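Hypothetical protein (Staphylococcus aureus subsp. aureus, PDB 2IL5) is of unknown function but belongs to the Activator of Hsp90 ATPase homolog 1-like family, whose Bet v 1-like fold is probably suited to binding hydrophobic ligands. Local coordinates at residues Y30-K35 with D159-V164. Numbering follows the deposited sequence.
Sequences YEAWTK and DKMYHV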
loop_
_atom_site.group_PDB
_atom_site.type_symbol
_atom_site.label_atom_id
_atom_site.label_comp_id
_atom_site.label_asym_id
_atom_site.label_seq_id
_atom_site.Cartn_x
_atom_site.Cartn_y
_atom_site.Cartn_z
ATOM N N TYR A 30 2.718 7.051 -10.881
ATOM C CA TYR A 30 3.901 6.259 -10.530
ATOM C C TYR A 30 4.760 7.032 -9.552
ATOM O O TYR A 30 5.248 6.476 -8.590
ATOM C CB TYR A 30 4.695 5.868 -11.786
ATOM C CG TYR A 30 5.977 5.080 -11.529
ATOM C CD1 TYR A 30 7.233 5.730 -11.466
ATOM C CD2 TYR A 30 5.947 3.679 -11.382
ATOM C CE1 TYR A 30 8.408 5.018 -11.224
ATOM C CE2 TYR A 30 7.110 2.954 -11.136
ATOM C CZ TYR A 30 8.338 3.613 -11.059
ATOM O OH TYR A 30 9.497 2.865 -10.844
ATOM N N GLU A 31 4.955 8.316 -9.817
ATOM C CA GLU A 31 5.674 9.203 -8.914
ATOM C C GLU A 31 5.140 9.180 -7.464
ATOM O O GLU A 31 5.935 9.193 -6.507
ATOM C CB GLU A 31 5.646 10.632 -9.463
ATOM C CG GLU A 31 6.610 11.608 -8.766
ATOM C CD GLU A 31 6.645 13.028 -9.408
ATOM O OE1 GLU A 31 5.595 13.704 -9.528
ATOM O OE2 GLU A 31 7.748 13.474 -9.772
ATOM N N ALA A 32 3.811 9.154 -7.302
ATOM C CA ALA A 32 3.174 9.111 -5.965
ATOM C C ALA A 32 3.699 7.977 -5.090
ATOM O O ALA A 32 3.775 8.125 -3.863
ATOM C CB ALA A 32 1.659 9.010 -6.108
ATOM N N TRP A 33 4.097 6.872 -5.755
ATOM C CA TRP A 33 4.486 5.599 -5.156
ATOM C C TRP A 33 5.969 5.528 -4.890
ATOM O O TRP A 33 6.425 4.623 -4.201
ATOM C CB TRP A 33 4.110 4.395 -6.062
ATOM C CG TRP A 33 2.623 3.997 -5.990
ATOM C CD1 TRP A 33 1.573 4.551 -6.710
ATOM C CD2 TRP A 33 2.045 2.963 -5.177
ATOM N NE1 TRP A 33 0.388 3.912 -6.387
ATOM C CE2 TRP A 33 0.646 2.943 -5.446
ATOM C CE3 TRP A 33 2.563 2.051 -4.239
ATOM C CZ2 TRP A 33 -0.237 2.028 -4.808
ATOM C CZ3 TRP A 33 1.669 1.148 -3.591
ATOM C CH2 TRP A 33 0.300 1.154 -3.876
ATOM N N THR A 34 6.716 6.472 -5.454
ATOM C CA THR A 34 8.169 6.299 -5.543
ATOM C C THR A 34 8.922 7.535 -5.151
ATOM O O THR A 34 10.156 7.559 -5.185
ATOM C CB THR A 34 8.631 5.838 -6.962
ATOM O OG1 THR A 34 8.156 6.760 -7.929
ATOM C CG2 THR A 34 8.126 4.417 -7.277
ATOM N N LYS A 35 8.171 8.560 -4.778
ATOM C CA LYS A 35 8.750 9.756 -4.214
ATOM C C LYS A 35 8.407 9.974 -2.756
ATOM O O LYS A 35 7.237 10.156 -2.397
ATOM C CB LYS A 35 8.363 10.982 -5.038
ATOM C CG LYS A 35 9.547 11.567 -5.780
ATOM C CD LYS A 35 10.604 12.060 -4.744
ATOM C CE LYS A 35 10.078 13.235 -3.875
ATOM N NZ LYS A 35 10.768 13.396 -2.543
ATOM N N ASP A 159 -7.480 7.506 -2.219
ATOM C CA ASP A 159 -8.160 8.744 -2.480
ATOM C C ASP A 159 -7.442 9.957 -1.834
ATOM O O ASP A 159 -7.419 11.054 -2.384
ATOM C CB ASP A 159 -9.714 8.642 -2.504
ATOM C CG ASP A 159 -10.357 8.420 -1.162
ATOM O OD1 ASP A 159 -9.939 9.013 -0.141
ATOM O OD2 ASP A 159 -11.388 7.706 -1.144
ATOM N N LYS A 160 -6.725 9.684 -0.750
ATOM C CA LYS A 160 -5.688 10.584 -0.281
ATOM C C LYS A 160 -4.540 10.794 -1.289
ATOM O O LYS A 160 -4.150 11.916 -1.566
ATOM C CB LYS A 160 -5.155 10.070 1.029
ATOM C CG LYS A 160 -4.195 10.988 1.690
ATOM C CD LYS A 160 -4.617 11.225 3.116
ATOM C CE LYS A 160 -4.230 10.135 4.098
ATOM N NZ LYS A 160 -4.750 10.679 5.432
HETATM N N MSE A 161 -3.982 9.715 -1.817
HETATM C CA MSE A 161 -3.032 9.801 -2.901
HETATM C C MSE A 161 -3.559 10.659 -4.077
HETATM O O MSE A 161 -2.802 11.412 -4.679
HETATM C CB MSE A 161 -2.640 8.396 -3.396
HETATM C CG MSE A 161 -1.554 8.383 -4.506
HETATM SE SE MSE A 161 -1.677 6.727 -5.534
HETATM C CE MSE A 161 -3.243 7.057 -6.625
ATOM N N TYR A 162 -4.839 10.518 -4.407
ATOM C CA TYR A 162 -5.436 11.267 -5.497
ATOM C C TYR A 162 -5.347 12.819 -5.317
ATOM O O TYR A 162 -4.993 13.521 -6.260
ATOM C CB TYR A 162 -6.884 10.810 -5.750
ATOM C CG TYR A 162 -7.602 11.660 -6.789
ATOM C CD1 TYR A 162 -7.643 11.276 -8.133
ATOM C CD2 TYR A 162 -8.212 12.873 -6.433
ATOM C CE1 TYR A 162 -8.294 12.074 -9.096
ATOM C CE2 TYR A 162 -8.848 13.663 -7.381
ATOM C CZ TYR A 162 -8.881 13.255 -8.710
ATOM O OH TYR A 162 -9.517 14.044 -9.646
ATOM N N HIS A 163 -5.665 13.316 -4.116
ATOM C CA HIS A 163 -5.576 14.737 -3.794
ATOM C C HIS A 163 -4.149 15.234 -3.693
ATOM O O HIS A 163 -3.877 16.347 -4.083
ATOM C CB HIS A 163 -6.336 15.063 -2.522
ATOM C CG HIS A 163 -7.808 14.835 -2.638
ATOM N ND1 HIS A 163 -8.674 15.791 -3.131
ATOM C CD2 HIS A 163 -8.568 13.756 -2.336
ATOM C CE1 HIS A 163 -9.908 15.314 -3.114
ATOM N NE2 HIS A 163 -9.869 14.077 -2.640
ATOM N N VAL A 164 -3.230 14.409 -3.207
ATOM C CA VAL A 164 -1.816 14.773 -3.200
ATOM C C VAL A 164 -1.351 14.991 -4.642
ATOM O O VAL A 164 -0.585 15.917 -4.916
ATOM C CB VAL A 164 -0.949 13.682 -2.529
ATOM C CG1 VAL A 164 0.564 13.881 -2.852
ATOM C CG2 VAL A 164 -1.221 13.612 -1.018
#
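Met161, a selenomethionine in this structure, carries the contact from segment 159-164 of helix 136-166 and touches two neighbouring residues, Ala32 and Trp33. The apolar part is small and direct: Met161 CG lies 3.6 Å from Ala32 CB, and in both residues the bond leaving CA for CB is directed toward the other segment. Their CA atoms, 7.0 Å apart, make the nearest backbone approach.

The second interaction is a Met-aromatic contact. Met161 SE sits 4.4 Å from the centroid of the Trp33 five-membered ring, 50° off the ring normal, an oblique approach. Its nearest ring atom is Trp33 NE1, at 3.6 Å from Met161 SE. Two torsions explain the placement: CG of Met161 stands anti to the backbone N (chi1 -176°), which sends the chain out from its helix, and an extended chi2 (-157°) carries the selenium onward to the indole; the bend at chi3 sets CE alone. The Met161 and Trp33 side chains cross at about a right angle. Trp33 NE1 is buried here and has no hydrogen-bonding partner in the model.

In the Bet v 1-like (helix-grip) fold, a long C-terminal helix packs across a curved antiparallel sheet; here helix 136-166 meets Ala32 and Trp33 of segment 30-35, on the short helix 26-32 and the turn that follows it. Met120 of strand 118-128 touches both Met161 and Trp33, while Trp42 and Phe110 meet the indole edge-to-face.

Polar bonds secure the turn within 30-35. Tyr30 O accepts from Trp33 N at 3.1 Å and from Thr34 OG1 at 3.0 Å, the two donors arriving from opposite faces of the carbonyl plane.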